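Local coordinates for protein polyisoprenyl-teichoic acid--peptidoglycan teichoic acid transferase TagV (Bacillus subtilis, PDB 6UF3) that belongs to the LytR-CpsA-Psr family of bacterial cell-wall proteins and is a transferase by name, at residues Gly107-Asp112 against Asn169-Arg174. Numbering follows the deposited sequence.
Sequences GGIDVD and NALIDR
Asp110 and Ala170 mark the nearest approach of the two backbones, their CA atoms 6.3 Å apart, where strand 109-112 passes over helix 169-174. The two axes come within 8.0 Å and their N-to-C directions make an angle of 130°, somewhat nearer perpendicular than antiparallel. The CB of Ala170 is directed toward the strand and meets two groups there: Ile109 CG1 at 3.3 Å, tighter than usual for two carbons, and the carbonyl oxygen of Asp110. In Ile109 a chi1 of -147°, well off the staggered positions, carries CG1 to the helix. Its CD1 then reaches Leu171 CD2 at 3.7 Å, the two side chains crossing at about a right angle. The same CD1 lies over one face of the Arg174 guanidinium. Arg174 leaves the helix with CG anti to the backbone N, and its chain bends at chi2 and chi3. The folded chain brings NH1 to Gly108 O, which sits at the guanidinium edge; the modelled separation of 2.5 Å is unusually short and the N-H...O angle only 125°, a weak hydrogen bond whose exact geometry is doubtful. Asp110 OD2 also lies near the guanidinium plane, yet at 4.3 Å from NH1 it is too far for a salt bridge. A water spans that gap, donating to OD2 and accepting from Asp110 N and, weakly, from NH1. The other carboxylate oxygen, OD1, is held by His137 ND1, while His137 NE2 bonds to Gly107 O. Gly107, with positive phi, ends helix 96-105 in a Schellman motif; Ile109 and Val111 then pair with Leu138 and Met136. The arrangement is thus a two-stranded antiparallel sheet, 109-113 with 134-138, packed through its first strand on helix 158-177 within the LytR-CpsA-Psr fold.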
loop_
_atom_site.group_PDB
_atom_site.type_symbol
_atom_site.label_atom_id
_atom_site.label_comp_id
_atom_site.label_asym_id
_atom_site.label_seq_id
_atom_site.Cartn_x
_atom_site.Cartn_y
_atom_site.Cartn_z
ATOM N N GLY A 107 11.033 0.470 15.807
ATOM C CA GLY A 107 12.285 1.164 16.043
ATOM C C GLY A 107 12.816 1.959 14.872
ATOM O O GLY A 107 14.035 2.125 14.745
ATOM N N GLY A 108 11.933 2.471 14.014
ATOM C CA GLY A 108 12.347 3.218 12.844
ATOM C C GLY A 108 12.566 2.321 11.640
ATOM O O GLY A 108 12.551 1.090 11.719
ATOM N N ILE A 109 12.802 2.960 10.489
ATOM C CA ILE A 109 12.887 2.249 9.223
ATOM C C ILE A 109 14.031 2.812 8.385
ATOM O O ILE A 109 14.326 4.006 8.421
ATOM C CB ILE A 109 11.524 2.332 8.484
ATOM C CG1 ILE A 109 11.280 1.073 7.675
ATOM C CG2 ILE A 109 11.386 3.620 7.658
ATOM C CD1 ILE A 109 11.249 -0.182 8.504
ATOM N N ASP A 110 14.685 1.943 7.620
ATOM C CA ASP A 110 15.817 2.354 6.801
ATOM C C ASP A 110 15.372 2.546 5.357
ATOM O O ASP A 110 14.762 1.650 4.768
ATOM C CB ASP A 110 16.933 1.320 6.894
ATOM C CG ASP A 110 17.465 1.193 8.310
ATOM O OD1 ASP A 110 18.284 2.040 8.706
ATOM O OD2 ASP A 110 17.014 0.285 9.041
ATOM N N VAL A 111 15.660 3.724 4.796
ATOM C CA VAL A 111 15.319 4.014 3.406
ATOM C C VAL A 111 16.489 4.708 2.724
ATOM O O VAL A 111 17.313 5.374 3.354
ATOM C CB VAL A 111 14.046 4.884 3.251
ATOM C CG1 VAL A 111 12.798 4.155 3.767
ATOM C CG2 VAL A 111 14.226 6.232 3.940
ATOM N N ASP A 112 16.538 4.558 1.403
ATOM C CA ASP A 112 17.535 5.218 0.564
ATOM C C ASP A 112 16.904 6.489 -0.003
ATOM O O ASP A 112 16.148 6.439 -0.975
ATOM C CB ASP A 112 18.013 4.282 -0.540
ATOM C CG ASP A 112 19.299 4.755 -1.191
ATOM O OD1 ASP A 112 19.826 5.812 -0.781
ATOM O OD2 ASP A 112 19.785 4.065 -2.112
ATOM N N ASN A 169 8.623 -1.903 1.452
ATOM C CA ASN A 169 9.744 -2.814 1.239
ATOM C C ASN A 169 10.634 -2.871 2.470
ATOM O O ASN A 169 11.117 -3.947 2.849
ATOM C CB ASN A 169 10.574 -2.380 0.026
ATOM C CG ASN A 169 9.905 -2.720 -1.304
ATOM O OD1 ASN A 169 9.015 -3.563 -1.368
ATOM N ND2 ASN A 169 10.341 -2.062 -2.366
ATOM N N ALA A 170 10.870 -1.718 3.105
ATOM C CA ALA A 170 11.724 -1.707 4.292
ATOM C C ALA A 170 11.087 -2.480 5.440
ATOM O O ALA A 170 11.776 -3.193 6.183
ATOM C CB ALA A 170 12.021 -0.264 4.702
ATOM N N LEU A 171 9.768 -2.350 5.598
ATOM C CA LEU A 171 9.070 -3.139 6.613
ATOM C C LEU A 171 9.162 -4.633 6.314
ATOM O O LEU A 171 9.371 -5.448 7.222
ATOM C CB LEU A 171 7.603 -2.694 6.699
ATOM C CG LEU A 171 7.404 -1.320 7.352
ATOM C CD1 LEU A 171 6.001 -0.760 7.109
ATOM C CD2 LEU A 171 7.718 -1.367 8.851
ATOM N N ILE A 172 8.978 -5.015 5.044
ATOM C CA ILE A 172 9.108 -6.420 4.663
ATOM C C ILE A 172 10.505 -6.933 4.980
ATOM O O ILE A 172 10.675 -8.049 5.481
ATOM C CB ILE A 172 8.767 -6.600 3.170
ATOM C CG1 ILE A 172 7.275 -6.358 2.935
ATOM C CG2 ILE A 172 9.180 -7.991 2.686
ATOM C CD1 ILE A 172 6.878 -6.222 1.480
ATOM N N ASP A 173 11.529 -6.135 4.676
ATOM C CA ASP A 173 12.900 -6.561 4.939
ATOM C C ASP A 173 13.144 -6.710 6.429
ATOM O O ASP A 173 13.805 -7.662 6.868
ATOM C CB ASP A 173 13.890 -5.568 4.326
ATOM C CG ASP A 173 13.957 -5.690 2.818
ATOM O OD1 ASP A 173 13.640 -6.790 2.338
ATOM O OD2 ASP A 173 14.306 -4.709 2.129
ATOM N N ARG A 174 12.606 -5.784 7.225
ATOM C CA ARG A 174 12.769 -5.884 8.670
ATOM C C ARG A 174 12.129 -7.159 9.201
ATOM O O ARG A 174 12.757 -7.913 9.952
ATOM C CB ARG A 174 12.175 -4.661 9.359
ATOM C CG ARG A 174 12.105 -4.845 10.848
ATOM C CD ARG A 174 13.486 -4.655 11.441
ATOM N NE ARG A 174 13.911 -3.277 11.249
ATOM C CZ ARG A 174 13.468 -2.266 11.986
ATOM N NH1 ARG A 174 13.888 -1.032 11.750
ATOM N NH2 ARG A 174 12.606 -2.496 12.967
HETATM O O HOH W 1 14.705 -0.836 8.437
#